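Local coordinates for protein uroporphyrinogen-III synthetase (Pseudomonas syringae pv. tomato, PDB 3RE1) that probably catalyses the cyclization of the linear tetrapyrrole hydroxymethylbilane to the macrocyclic uroporphyrinogen III, with release of water, at residues Leu145-Asn150 against Asp168-Tyr173; Ser68-Val73 against Pro93-Phe98; Leu18-Ala23 against Leu197-Gly202; Leu46-Leu51 against Tyr173-Pro178; Leu224-Pro229 against Arg241-Cys246. All coordinates share one frame; numbering follows the deposited sequence.

Contact 1 (Leu145-Asn150 against Asp168-Tyr173); sequences LIMRGN and DYLPLY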
# COMPACT_ATOMS: atom_id res chain seq x y z
N LEU A 145 -14.57 -10.13 8.14
CA LEU A 145 -13.23 -10.70 8.05
C LEU A 145 -12.44 -9.79 7.16
O LEU A 145 -12.94 -9.40 6.10
CB LEU A 145 -13.24 -12.11 7.44
CG LEU A 145 -11.87 -12.78 7.31
CD1 LEU A 145 -11.22 -12.96 8.67
CD2 LEU A 145 -12.04 -14.09 6.74
N ILE A 146 -11.24 -9.44 7.59
CA ILE A 146 -10.42 -8.50 6.81
C ILE A 146 -9.17 -9.25 6.38
O ILE A 146 -8.41 -9.79 7.23
CB ILE A 146 -10.02 -7.23 7.64
CG1 ILE A 146 -11.27 -6.38 7.88
CG2 ILE A 146 -8.96 -6.41 6.93
CD1 ILE A 146 -11.10 -5.23 8.88
N MET A 147 -8.98 -9.32 5.07
CA MET A 147 -7.80 -10.01 4.54
C MET A 147 -6.76 -8.95 4.18
O MET A 147 -7.04 -8.00 3.43
CB MET A 147 -8.20 -10.86 3.35
CG MET A 147 -9.04 -12.07 3.78
SD MET A 147 -9.50 -13.14 2.44
CE MET A 147 -10.96 -13.86 3.11
N ARG A 148 -5.57 -9.10 4.74
CA ARG A 148 -4.53 -8.14 4.50
C ARG A 148 -3.15 -8.70 4.80
O ARG A 148 -2.96 -9.92 4.88
CB ARG A 148 -4.80 -6.88 5.35
CG ARG A 148 -5.51 -7.11 6.65
CD ARG A 148 -4.60 -7.33 7.82
NE ARG A 148 -4.63 -6.19 8.73
CZ ARG A 148 -3.99 -6.15 9.90
NH1 ARG A 148 -3.27 -7.19 10.33
NH2 ARG A 148 -4.07 -5.07 10.65
N GLY A 149 -2.19 -7.77 4.97
CA GLY A 149 -0.81 -8.10 5.29
C GLY A 149 -0.60 -8.55 6.71
O GLY A 149 -1.55 -8.75 7.46
N ASN A 150 0.66 -8.70 7.08
CA ASN A 150 1.05 -9.14 8.41
C ASN A 150 0.75 -8.07 9.43
O ASN A 150 0.76 -8.32 10.64
CB ASN A 150 2.55 -9.45 8.42
CG ASN A 150 2.93 -10.37 9.54
OD1 ASN A 150 4.10 -10.46 9.91
ND2 ASN A 150 1.93 -11.08 10.09
N ASP A 168 -12.10 -9.69 12.51
CA ASP A 168 -10.95 -10.59 12.61
C ASP A 168 -10.06 -10.41 11.39
O ASP A 168 -10.50 -9.93 10.33
CB ASP A 168 -11.42 -12.04 12.69
CG ASP A 168 -12.04 -12.38 14.03
OD1 ASP A 168 -11.41 -12.05 15.06
OD2 ASP A 168 -13.14 -12.98 14.07
N TYR A 169 -8.80 -10.81 11.51
CA TYR A 169 -7.87 -10.62 10.42
C TYR A 169 -7.41 -11.94 9.89
O TYR A 169 -7.36 -12.93 10.61
CB TYR A 169 -6.64 -9.83 10.87
CG TYR A 169 -6.91 -8.36 11.16
CD1 TYR A 169 -7.46 -7.51 10.20
CD2 TYR A 169 -6.58 -7.82 12.41
CE1 TYR A 169 -7.68 -6.16 10.49
CE2 TYR A 169 -6.79 -6.48 12.69
CZ TYR A 169 -7.33 -5.66 11.73
OH TYR A 169 -7.51 -4.34 12.04
N LEU A 170 -7.06 -11.94 8.61
CA LEU A 170 -6.53 -13.12 7.95
C LEU A 170 -5.32 -12.62 7.18
O LEU A 170 -5.44 -12.18 6.04
CB LEU A 170 -7.58 -13.69 7.00
CG LEU A 170 -7.14 -14.91 6.20
CD1 LEU A 170 -7.08 -16.16 7.06
CD2 LEU A 170 -8.07 -15.09 5.04
N PRO A 171 -4.15 -12.63 7.82
CA PRO A 171 -2.93 -12.17 7.17
C PRO A 171 -2.50 -13.13 6.04
O PRO A 171 -2.10 -14.27 6.29
CB PRO A 171 -1.93 -12.13 8.32
CG PRO A 171 -2.39 -13.28 9.19
CD PRO A 171 -3.88 -13.12 9.19
N LEU A 172 -2.58 -12.67 4.81
CA LEU A 172 -2.20 -13.49 3.66
C LEU A 172 -0.74 -13.34 3.18
O LEU A 172 -0.30 -14.05 2.29
CB LEU A 172 -3.13 -13.15 2.51
CG LEU A 172 -4.57 -13.45 2.86
CD1 LEU A 172 -5.51 -12.87 1.79
CD2 LEU A 172 -4.75 -14.95 3.00
N TYR A 173 -0.01 -12.40 3.76
CA TYR A 173 1.37 -12.16 3.36
C TYR A 173 2.11 -11.22 4.30
O TYR A 173 1.54 -10.69 5.27
CB TYR A 173 1.42 -11.59 1.95
CG TYR A 173 0.75 -10.27 1.84
CD1 TYR A 173 1.42 -9.09 2.17
CD2 TYR A 173 -0.56 -10.18 1.42
CE1 TYR A 173 0.78 -7.85 2.09
CE2 TYR A 173 -1.21 -8.94 1.33
CZ TYR A 173 -0.54 -7.78 1.67
OH TYR A 173 -1.20 -6.58 1.53
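R148 lays its guanidinium flat over the ring of Y169, with CZ 3.6 Å from the ring centroid and the two planes only 13° apart, a stacked cation-pi pair. Bends at chi2 (92°) and chi3 (109°) fold the arginine chain back across the phenol, and E154 ties down both polar ends, through a salt bridge to R148 NH2 and a hydrogen bond from Y169 OH. I146 lies beside the same ring, its CB 3.6 Å from Y169 CD1. Strands 143-148 and 166-176 are the parallel partners of a beta-alpha-beta unit connected by helix 155-162; their backbones pair through I146 N to D168 O (2.9 Å), L170 N to I146 O, and L172 N to R148 O (2.8 Å), with R148 N to L170 O weak. On the sheet face of L145, M147 and L170 the packing is tight and buried: M147 CG meets L170 CD2 at 3.4 Å, M147 CB touches L172 CD1, and helices 54-62 and 75-88 cover the group. Farther along, G149 CA lies over the Y173 ring, 3.8 Å from its centroid, a CH-pi contact. Exposed N150 marks the solvent side, its CB 3.5 Å from Y173 O.

Contact 2 (Ser68-Val73 against Pro93-Phe98); sequences SAVIVV and PMQPWF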
# COMPACT_ATOMS: atom_id res chain seq x y z
N SER A 68 -20.43 -12.03 7.97
CA SER A 68 -21.43 -11.34 7.21
C SER A 68 -20.79 -10.64 6.04
O SER A 68 -21.45 -10.39 5.04
CB SER A 68 -22.10 -10.29 8.11
OG SER A 68 -22.58 -10.89 9.30
N ALA A 69 -19.51 -10.30 6.18
CA ALA A 69 -18.81 -9.58 5.11
C ALA A 69 -17.32 -9.78 5.14
O ALA A 69 -16.74 -9.95 6.21
CB ALA A 69 -19.13 -8.07 5.14
N VAL A 70 -16.72 -9.74 3.95
CA VAL A 70 -15.29 -9.88 3.80
C VAL A 70 -14.75 -8.64 3.13
O VAL A 70 -15.22 -8.28 2.06
CB VAL A 70 -14.93 -11.07 2.90
CG1 VAL A 70 -13.44 -11.05 2.59
CG2 VAL A 70 -15.29 -12.34 3.57
N ILE A 71 -13.76 -8.01 3.76
CA ILE A 71 -13.08 -6.83 3.24
C ILE A 71 -11.63 -7.18 2.86
O ILE A 71 -10.88 -7.81 3.62
CB ILE A 71 -12.99 -5.69 4.33
CG1 ILE A 71 -14.37 -5.28 4.84
CG2 ILE A 71 -12.30 -4.48 3.76
CD1 ILE A 71 -14.37 -4.52 6.17
N VAL A 72 -11.23 -6.76 1.68
CA VAL A 72 -9.87 -7.03 1.20
C VAL A 72 -9.19 -5.66 0.98
O VAL A 72 -9.70 -4.79 0.29
CB VAL A 72 -9.89 -7.85 -0.09
CG1 VAL A 72 -8.47 -8.17 -0.58
CG2 VAL A 72 -10.66 -9.12 0.12
N VAL A 73 -8.02 -5.49 1.54
CA VAL A 73 -7.41 -4.16 1.56
C VAL A 73 -6.37 -3.84 0.49
O VAL A 73 -6.24 -2.69 0.09
CB VAL A 73 -6.75 -3.93 2.92
CG1 VAL A 73 -5.51 -4.85 3.03
CG2 VAL A 73 -6.35 -2.47 3.05
N PRO A 93 -17.85 -18.03 -2.97
CA PRO A 93 -18.82 -17.80 -1.89
C PRO A 93 -19.91 -16.79 -2.25
O PRO A 93 -19.64 -15.80 -2.88
CB PRO A 93 -17.95 -17.27 -0.75
CG PRO A 93 -16.59 -17.85 -1.03
CD PRO A 93 -16.48 -17.73 -2.52
N MET A 94 -21.14 -17.07 -1.84
CA MET A 94 -22.24 -16.15 -2.06
C MET A 94 -22.38 -15.21 -0.88
O MET A 94 -23.38 -15.23 -0.16
CB MET A 94 -23.55 -16.91 -2.20
CG MET A 94 -23.66 -17.65 -3.50
SD MET A 94 -24.29 -16.66 -4.88
CE MET A 94 -23.00 -16.96 -6.19
N GLN A 95 -21.36 -14.39 -0.66
CA GLN A 95 -21.41 -13.43 0.44
C GLN A 95 -20.83 -12.08 -0.01
O GLN A 95 -20.01 -12.03 -0.94
CB GLN A 95 -20.67 -13.98 1.66
CG GLN A 95 -19.24 -13.58 1.80
CD GLN A 95 -18.48 -14.38 2.85
OE1 GLN A 95 -18.92 -14.52 4.01
NE2 GLN A 95 -17.33 -14.92 2.45
N PRO A 96 -21.24 -10.98 0.65
CA PRO A 96 -20.75 -9.63 0.32
C PRO A 96 -19.27 -9.49 0.58
O PRO A 96 -18.78 -9.89 1.64
CB PRO A 96 -21.57 -8.72 1.24
CG PRO A 96 -22.82 -9.50 1.51
CD PRO A 96 -22.33 -10.92 1.64
N TRP A 97 -18.57 -8.97 -0.42
CA TRP A 97 -17.13 -8.74 -0.36
C TRP A 97 -16.94 -7.28 -0.75
O TRP A 97 -17.65 -6.76 -1.61
CB TRP A 97 -16.40 -9.65 -1.36
CG TRP A 97 -16.15 -11.05 -0.85
CD1 TRP A 97 -17.08 -11.92 -0.34
CD2 TRP A 97 -14.89 -11.73 -0.79
NE1 TRP A 97 -16.47 -13.09 0.05
CE2 TRP A 97 -15.13 -13.00 -0.24
CE3 TRP A 97 -13.59 -11.39 -1.16
CZ2 TRP A 97 -14.10 -13.92 -0.02
CZ3 TRP A 97 -12.57 -12.32 -0.94
CH2 TRP A 97 -12.83 -13.56 -0.38
N PHE A 98 -15.96 -6.62 -0.12
CA PHE A 98 -15.71 -5.23 -0.40
C PHE A 98 -14.24 -4.93 -0.53
O PHE A 98 -13.40 -5.72 -0.06
CB PHE A 98 -16.34 -4.38 0.71
CG PHE A 98 -17.79 -4.70 0.97
CD1 PHE A 98 -18.13 -5.74 1.79
CD2 PHE A 98 -18.81 -3.99 0.34
CE1 PHE A 98 -19.47 -6.06 2.03
CE2 PHE A 98 -20.16 -4.31 0.60
CZ PHE A 98 -20.48 -5.34 1.43
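V70 O accepts the shortest hydrogen bond of this pair, from F98 N at 2.8 Å, and also receives a CA-H...O contact from W97 CA at 3.1 Å. V70 N answers with a bond to P96 O (3.1 Å, N-H...O angle 162°). Farther along, V72 N reaches F98 O at 3.0 Å. This is the parallel pairing of a beta-alpha-beta unit, in which helix 75-88 carries the chain from strand 69-72 to strand 97-99. On the face shared by V70 and W97, the valine lies alongside the indole. Its CG1, anti to the backbone N (chi1 171°), stands 3.6 Å from the centroid of the six-membered ring, almost on the ring normal, a CH-pi contact. V72 CG2 comes obliquely to the same ring, 3.9 Å from W97 CZ3, while M147 and I85 add to the packing around the indole. Across the sheet, A69 CB touches the edge of the F98 ring at CE1 (3.7 Å), and L133 of helix 131-137 packs against both residues.

Contact 3 (Leu18-Ala23 against Leu197-Gly202); sequences LLTRPA and LVVSSG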
# COMPACT_ATOMS: atom_id res chain seq x y z
N LEU A 18 13.76 9.31 -7.16
CA LEU A 18 14.17 8.03 -6.62
C LEU A 18 12.85 7.35 -6.30
O LEU A 18 11.93 8.01 -5.83
CB LEU A 18 14.94 8.22 -5.32
CG LEU A 18 15.89 7.10 -4.86
CD1 LEU A 18 15.93 7.04 -3.34
CD2 LEU A 18 15.47 5.78 -5.37
N LEU A 19 12.74 6.05 -6.59
CA LEU A 19 11.52 5.29 -6.38
C LEU A 19 11.89 4.20 -5.45
O LEU A 19 12.93 3.56 -5.63
CB LEU A 19 10.98 4.71 -7.67
CG LEU A 19 10.70 5.70 -8.81
CD1 LEU A 19 10.15 4.95 -10.04
CD2 LEU A 19 9.73 6.71 -8.37
N THR A 20 11.05 3.99 -4.43
CA THR A 20 11.34 3.01 -3.40
C THR A 20 10.39 1.81 -3.27
O THR A 20 10.65 0.88 -2.48
CB THR A 20 11.43 3.69 -2.04
OG1 THR A 20 10.14 4.22 -1.71
CG2 THR A 20 12.49 4.81 -2.08
N ARG A 21 9.31 1.79 -4.05
CA ARG A 21 8.37 0.68 -3.98
C ARG A 21 8.91 -0.65 -4.57
O ARG A 21 10.05 -0.72 -5.03
CB ARG A 21 7.07 1.12 -4.63
CG ARG A 21 7.08 1.15 -6.12
CD ARG A 21 5.87 1.91 -6.57
NE ARG A 21 6.05 3.30 -6.22
CZ ARG A 21 5.09 4.20 -6.12
NH1 ARG A 21 3.83 3.87 -6.35
NH2 ARG A 21 5.39 5.44 -5.77
N PRO A 22 8.10 -1.72 -4.55
CA PRO A 22 8.47 -3.05 -5.09
C PRO A 22 8.97 -3.02 -6.52
O PRO A 22 8.59 -2.17 -7.32
CB PRO A 22 7.15 -3.85 -5.03
CG PRO A 22 6.46 -3.26 -3.85
CD PRO A 22 6.76 -1.75 -3.92
N ALA A 23 9.82 -4.00 -6.82
CA ALA A 23 10.44 -4.16 -8.14
C ALA A 23 9.54 -3.95 -9.35
O ALA A 23 9.81 -3.07 -10.17
CB ALA A 23 11.12 -5.54 -8.23
N LEU A 197 12.63 12.39 -3.82
CA LEU A 197 12.45 11.08 -3.21
C LEU A 197 10.99 10.74 -3.14
O LEU A 197 10.17 11.57 -2.76
CB LEU A 197 13.06 11.06 -1.80
CG LEU A 197 14.50 11.59 -1.68
CD1 LEU A 197 14.89 11.82 -0.21
CD2 LEU A 197 15.48 10.63 -2.35
N VAL A 198 10.67 9.50 -3.52
CA VAL A 198 9.30 9.00 -3.49
C VAL A 198 9.17 7.72 -2.70
O VAL A 198 10.00 6.83 -2.82
CB VAL A 198 8.78 8.71 -4.89
CG1 VAL A 198 7.31 8.24 -4.80
CG2 VAL A 198 8.87 9.96 -5.76
N VAL A 199 8.13 7.66 -1.86
CA VAL A 199 7.79 6.51 -1.07
C VAL A 199 6.31 6.23 -1.34
O VAL A 199 5.54 7.15 -1.63
CB VAL A 199 7.97 6.77 0.42
CG1 VAL A 199 9.42 6.82 0.74
CG2 VAL A 199 7.27 8.02 0.83
N SER A 200 5.90 4.97 -1.23
CA SER A 200 4.53 4.62 -1.54
C SER A 200 3.71 4.17 -0.33
O SER A 200 2.49 4.05 -0.43
CB SER A 200 4.51 3.54 -2.60
OG SER A 200 5.02 2.33 -2.09
N SER A 201 4.38 3.94 0.81
CA SER A 201 3.70 3.53 2.04
C SER A 201 4.41 4.09 3.25
O SER A 201 5.49 4.67 3.14
CB SER A 201 3.69 2.00 2.15
OG SER A 201 5.01 1.46 2.20
N GLY A 202 3.81 3.90 4.42
CA GLY A 202 4.43 4.34 5.63
C GLY A 202 5.62 3.44 5.94
O GLY A 202 6.69 3.93 6.32
O HOH W 1 8.28 4.64 -4.69
O HOH W 2 7.79 3.27 -0.65
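T20 OG1 donates to V198 O at 2.8 Å, approaching in the carbonyl plane on a lone pair. A chi1 of 65° holds OG1 between the backbone N and the carbonyl carbon, which directs the hydroxyl across to the other strand. The same OG1 accepts a hydrogen bond from water 2 (2.7 Å), and that water in turn accepts from S200 N. Water 1 takes hydrogen bonds from T20 N (2.9 Å) and R21 NE, and gives a weak one to V198 O. The direct backbone bonds, V198 N to L18 O and T20 N to V198 O, are both weak and bent. Further out, S200 CB sits over the centre of one face of the R21 guanidinium, 3.6 Å from CZ, while V198 CG1 meets the guanidinium edge at NH2 (3.5 Å); R21 NH1 is bound by A249 O. Apolar contact follows on both faces of the sheet, L18 CD1 against L197 CD2 at 3.8 Å and L19 CD2 beside V198 CB. These are neighbouring strands of the five-stranded parallel sheet, with order 39-42, 16-19, 196-198, 224-226, 243-245, and each segment leaves its strand towards a helix, 23-34 after P22 and 202-205 after S201. As the two segments part beyond L19 and V198, the threonine hydroxyl and the two waters take over from direct backbone pairing, satisfying T20 N and S200 N.

Contact 4 (Leu46-Leu51 against Tyr173-Pro178); sequences LETEPL and YRRYLP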
# COMPACT_ATOMS: atom_id res chain seq x y z
N LEU A 46 10.42 -2.30 -0.45
CA LEU A 46 9.41 -3.28 -0.05
C LEU A 46 9.30 -4.42 -1.02
O LEU A 46 9.40 -4.25 -2.23
CB LEU A 46 8.02 -2.64 0.03
CG LEU A 46 7.74 -1.69 1.16
CD1 LEU A 46 8.16 -2.34 2.48
CD2 LEU A 46 8.51 -0.41 0.90
N GLU A 47 9.05 -5.60 -0.48
CA GLU A 47 8.75 -6.74 -1.30
C GLU A 47 7.58 -7.47 -0.69
O GLU A 47 7.44 -7.48 0.53
CB GLU A 47 9.97 -7.64 -1.36
CG GLU A 47 10.87 -7.34 -2.54
CD GLU A 47 10.33 -7.91 -3.85
OE1 GLU A 47 9.24 -7.46 -4.30
OE2 GLU A 47 11.01 -8.79 -4.44
N THR A 48 6.74 -8.08 -1.53
CA THR A 48 5.56 -8.79 -1.04
C THR A 48 5.82 -10.29 -0.98
O THR A 48 5.98 -10.93 -2.02
CB THR A 48 4.33 -8.53 -1.93
OG1 THR A 48 4.44 -7.23 -2.55
CG2 THR A 48 3.08 -8.56 -1.10
N GLU A 49 5.86 -10.85 0.22
CA GLU A 49 6.10 -12.28 0.38
C GLU A 49 4.90 -13.10 0.88
O GLU A 49 4.44 -12.88 2.00
CB GLU A 49 7.28 -12.52 1.32
CG GLU A 49 7.71 -13.96 1.36
CD GLU A 49 8.12 -14.39 2.74
OE1 GLU A 49 8.50 -15.57 2.89
OE2 GLU A 49 8.06 -13.58 3.68
N PRO A 50 4.40 -14.06 0.07
CA PRO A 50 3.25 -14.87 0.49
C PRO A 50 3.54 -15.64 1.76
O PRO A 50 4.69 -15.94 2.06
CB PRO A 50 3.04 -15.81 -0.69
CG PRO A 50 3.49 -15.00 -1.86
CD PRO A 50 4.75 -14.34 -1.33
N LEU A 51 2.47 -15.94 2.49
CA LEU A 51 2.56 -16.66 3.75
C LEU A 51 1.95 -18.06 3.72
O LEU A 51 0.99 -18.32 2.99
CB LEU A 51 1.91 -15.83 4.85
CG LEU A 51 2.93 -14.97 5.57
CD1 LEU A 51 2.23 -13.87 6.32
CD2 LEU A 51 3.75 -15.86 6.51
N TYR A 173 -0.01 -12.40 3.76
CA TYR A 173 1.37 -12.16 3.36
C TYR A 173 2.11 -11.22 4.30
O TYR A 173 1.54 -10.69 5.27
CB TYR A 173 1.42 -11.59 1.95
CG TYR A 173 0.75 -10.27 1.84
CD1 TYR A 173 1.42 -9.09 2.17
CD2 TYR A 173 -0.56 -10.18 1.42
CE1 TYR A 173 0.78 -7.85 2.09
CE2 TYR A 173 -1.21 -8.94 1.33
CZ TYR A 173 -0.54 -7.78 1.67
OH TYR A 173 -1.20 -6.58 1.53
N ARG A 174 3.39 -11.02 4.01
CA ARG A 174 4.27 -10.23 4.83
C ARG A 174 5.11 -9.35 3.92
O ARG A 174 5.28 -9.65 2.71
CB ARG A 174 5.18 -11.17 5.65
CG ARG A 174 6.13 -10.49 6.63
CD ARG A 174 6.53 -11.48 7.75
NE ARG A 174 7.45 -10.89 8.74
CZ ARG A 174 8.77 -11.04 8.73
NH1 ARG A 174 9.36 -11.78 7.78
NH2 ARG A 174 9.51 -10.47 9.67
N ARG A 175 5.62 -8.26 4.50
CA ARG A 175 6.48 -7.34 3.76
C ARG A 175 7.83 -7.13 4.43
O ARG A 175 7.92 -6.99 5.66
CB ARG A 175 5.76 -6.02 3.52
CG ARG A 175 4.76 -6.12 2.38
CD ARG A 175 4.14 -4.78 2.07
NE ARG A 175 3.41 -4.82 0.81
CZ ARG A 175 2.70 -3.80 0.31
NH1 ARG A 175 2.63 -2.64 0.95
NH2 ARG A 175 2.07 -3.96 -0.86
N TYR A 176 8.88 -7.15 3.61
CA TYR A 176 10.24 -7.01 4.11
C TYR A 176 11.06 -6.03 3.26
O TYR A 176 10.62 -5.56 2.20
CB TYR A 176 10.93 -8.38 4.16
CG TYR A 176 11.09 -9.04 2.81
CD1 TYR A 176 11.87 -8.46 1.82
CD2 TYR A 176 10.43 -10.23 2.51
CE1 TYR A 176 12.00 -9.04 0.59
CE2 TYR A 176 10.56 -10.82 1.26
CZ TYR A 176 11.36 -10.22 0.31
OH TYR A 176 11.50 -10.79 -0.92
N LEU A 177 12.27 -5.74 3.76
CA LEU A 177 13.23 -4.83 3.12
C LEU A 177 14.28 -5.61 2.36
O LEU A 177 15.18 -6.18 2.97
CB LEU A 177 13.95 -4.00 4.17
CG LEU A 177 15.09 -3.11 3.66
CD1 LEU A 177 14.54 -1.85 2.97
CD2 LEU A 177 16.00 -2.73 4.81
N PRO A 178 14.18 -5.62 1.02
CA PRO A 178 15.13 -6.33 0.18
C PRO A 178 16.56 -6.14 0.68
O PRO A 178 16.89 -5.11 1.25
CB PRO A 178 14.92 -5.68 -1.18
CG PRO A 178 13.46 -5.41 -1.18
CD PRO A 178 13.20 -4.89 0.20
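Two antiparallel strands, 47-50 and the end of 166-176, form the ribbon that links the two domains, as in other uroporphyrinogen III synthases. E49 and R174 make the hydrogen-bonded pair at its middle, E49 N to R174 O at 2.8 Å and R174 N to E49 O at 2.9 Å. At the E47-Y176 pair the bonding slackens: E47 N to Y176 O is 3.1 Å, and the return bond from Y176 N is weak. Y176, its CG between the backbone N and the carbonyl carbon (chi1 63°), leans its ring along E47 and E49, with E49 CB 3.7 Å from Y176 CE2. E47 CG also meets P178 CG, at 3.5 Å. On the other face T48 CG2 stands over the Y173 ring, 4.2 Å from its centroid, in a CH-pi contact. L51 CD1 closes against the Y173 carbonyl carbon. P76 of helix 75-88 touches both T48 and Y173, whereas at the far end Q203 of helix 202-205 meets L46 and R175.

Contact 5 (Leu224-Pro229 against Arg241-Cys246); sequences LFVPSP and RNVIDC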
# COMPACT_ATOMS: atom_id res chain seq x y z
N LEU A 224 10.36 15.31 -0.72
CA LEU A 224 9.90 13.98 -0.40
C LEU A 224 8.43 13.82 -0.76
O LEU A 224 7.57 14.49 -0.17
CB LEU A 224 10.15 13.67 1.07
CG LEU A 224 9.55 12.36 1.60
CD1 LEU A 224 10.18 11.19 0.90
CD2 LEU A 224 9.72 12.30 3.11
N PHE A 225 8.14 12.91 -1.69
CA PHE A 225 6.78 12.66 -2.16
C PHE A 225 6.06 11.48 -1.44
O PHE A 225 6.30 10.30 -1.73
CB PHE A 225 6.80 12.43 -3.67
CG PHE A 225 7.22 13.63 -4.46
CD1 PHE A 225 8.57 13.92 -4.63
CD2 PHE A 225 6.26 14.51 -4.99
CE1 PHE A 225 8.97 15.06 -5.33
CE2 PHE A 225 6.63 15.64 -5.67
CZ PHE A 225 7.99 15.93 -5.86
N VAL A 226 5.20 11.84 -0.49
CA VAL A 226 4.49 10.87 0.32
C VAL A 226 3.08 10.64 -0.20
O VAL A 226 2.45 11.57 -0.73
CB VAL A 226 4.42 11.36 1.77
CG1 VAL A 226 5.80 11.77 2.17
CG2 VAL A 226 3.41 12.53 1.91
N PRO A 227 2.56 9.42 -0.05
CA PRO A 227 1.25 9.04 -0.56
C PRO A 227 0.07 9.64 0.19
O PRO A 227 -1.01 9.78 -0.39
CB PRO A 227 1.25 7.51 -0.40
CG PRO A 227 2.67 7.12 -0.12
CD PRO A 227 3.20 8.28 0.63
N SER A 228 0.25 10.00 1.47
CA SER A 228 -0.87 10.51 2.25
C SER A 228 -0.49 11.36 3.46
O SER A 228 0.68 11.47 3.80
CB SER A 228 -1.71 9.33 2.71
OG SER A 228 -0.94 8.49 3.57
N PRO A 229 -1.49 11.99 4.11
CA PRO A 229 -1.18 12.84 5.24
C PRO A 229 -0.57 11.97 6.33
O PRO A 229 0.39 12.35 6.96
CB PRO A 229 -2.54 13.39 5.63
CG PRO A 229 -3.21 13.48 4.33
CD PRO A 229 -2.90 12.17 3.73
N ARG A 241 12.17 18.16 5.72
CA ARG A 241 11.78 19.57 5.67
C ARG A 241 10.91 19.97 4.46
O ARG A 241 10.33 21.06 4.44
CB ARG A 241 13.01 20.46 5.73
CG ARG A 241 14.01 20.08 6.80
CD ARG A 241 15.42 20.57 6.41
NE ARG A 241 16.43 19.63 6.90
CZ ARG A 241 17.57 19.35 6.27
NH1 ARG A 241 17.86 19.94 5.12
NH2 ARG A 241 18.42 18.46 6.79
N ASN A 242 10.85 19.12 3.46
CA ASN A 242 10.09 19.43 2.25
C ASN A 242 9.20 18.25 1.87
O ASN A 242 9.50 17.51 0.95
CB ASN A 242 11.04 19.79 1.09
CG ASN A 242 10.28 20.33 -0.13
OD1 ASN A 242 9.08 20.62 -0.04
ND2 ASN A 242 10.97 20.44 -1.29
N VAL A 243 8.10 18.08 2.59
CA VAL A 243 7.21 16.96 2.39
C VAL A 243 6.09 17.31 1.42
O VAL A 243 5.33 18.25 1.64
CB VAL A 243 6.61 16.47 3.71
CG1 VAL A 243 5.70 15.25 3.45
CG2 VAL A 243 7.74 16.14 4.69
N ILE A 244 5.99 16.53 0.35
CA ILE A 244 5.00 16.78 -0.68
C ILE A 244 3.95 15.71 -0.63
O ILE A 244 4.22 14.55 -0.93
CB ILE A 244 5.66 16.84 -2.10
CG1 ILE A 244 6.69 18.00 -2.15
CG2 ILE A 244 4.57 16.97 -3.19
CD1 ILE A 244 8.01 17.68 -1.50
N ASP A 245 2.75 16.11 -0.25
CA ASP A 245 1.63 15.20 -0.11
C ASP A 245 0.95 14.98 -1.48
O ASP A 245 0.52 15.94 -2.10
CB ASP A 245 0.64 15.78 0.92
CG ASP A 245 -0.47 14.79 1.34
OD1 ASP A 245 -1.00 14.02 0.47
OD2 ASP A 245 -0.81 14.79 2.55
N CYS A 246 0.90 13.73 -1.95
CA CYS A 246 0.21 13.37 -3.19
C CYS A 246 -1.10 12.68 -2.77
O CYS A 246 -1.16 12.03 -1.72
CB CYS A 246 1.05 12.37 -3.99
SG CYS A 246 2.84 12.73 -4.12
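L224 O and V226 O each accept a backbone N-H from segment 241-246, from I244 N at 2.6 Å and from C246 N at 2.9 Å (N-H...O angle 168°). This is parallel pairing in a beta-alpha-beta unit, strand 224-226, helix 229-238 and strand 243-245, the last an edge of the five-stranded parallel sheet. V226 N donates a hydrogen bond to I244 O (2.9 Å), so both polar backbone atoms of V226 are satisfied by segment 241-246, as are those of I244 by L224 O and V226 N. L224 N points to N242 O, whose position is less certain. F225 pairs its backbone the other way, with L197 and V199 of the adjoining strand. The carboxylate of D245 turns towards the start of helix 229-238, OD2 lying 3.3 Å from P229 CG; the proline N has no hydrogen to offer. The side chains divide between the two faces of the sheet. V226 CG1 meets V243 CG1 at 3.7 Å, the two valines crossing at about a right angle, with A232 against both. On the other face I244 lies alongside F225, its CG2 3.5 Å from F225 CD2 and its CB over the ring, while helix 251-260 packs on the phenyl group. C246 SG, anti to its own carbonyl carbon (chi1 -44°), comes to the edge of that ring, 4.0 Å from F225 CD2.

The five contacts fall into two domains and the ribbon between them. Contacts 1 and 2 adjoin in the mixed sheet, where strand 143-148 runs beside 69-72: M147 N to I71 O and I71 N to L145 O, both 2.8 Å, are probable hydrogen bonds. Contacts 3 and 5 likewise share the parallel sheet, F225 N lying 2.7 Å from L197 O. Contact 4 continues contact 1 along strand 166-176 through Y173, and at its other end touches contact 3, P22 CG meeting L46 O at 3.5 Å. Centres of contacts 2 and 5 lie about 32 Å apart. In this family the active site is thought to lie in the cleft between the domains.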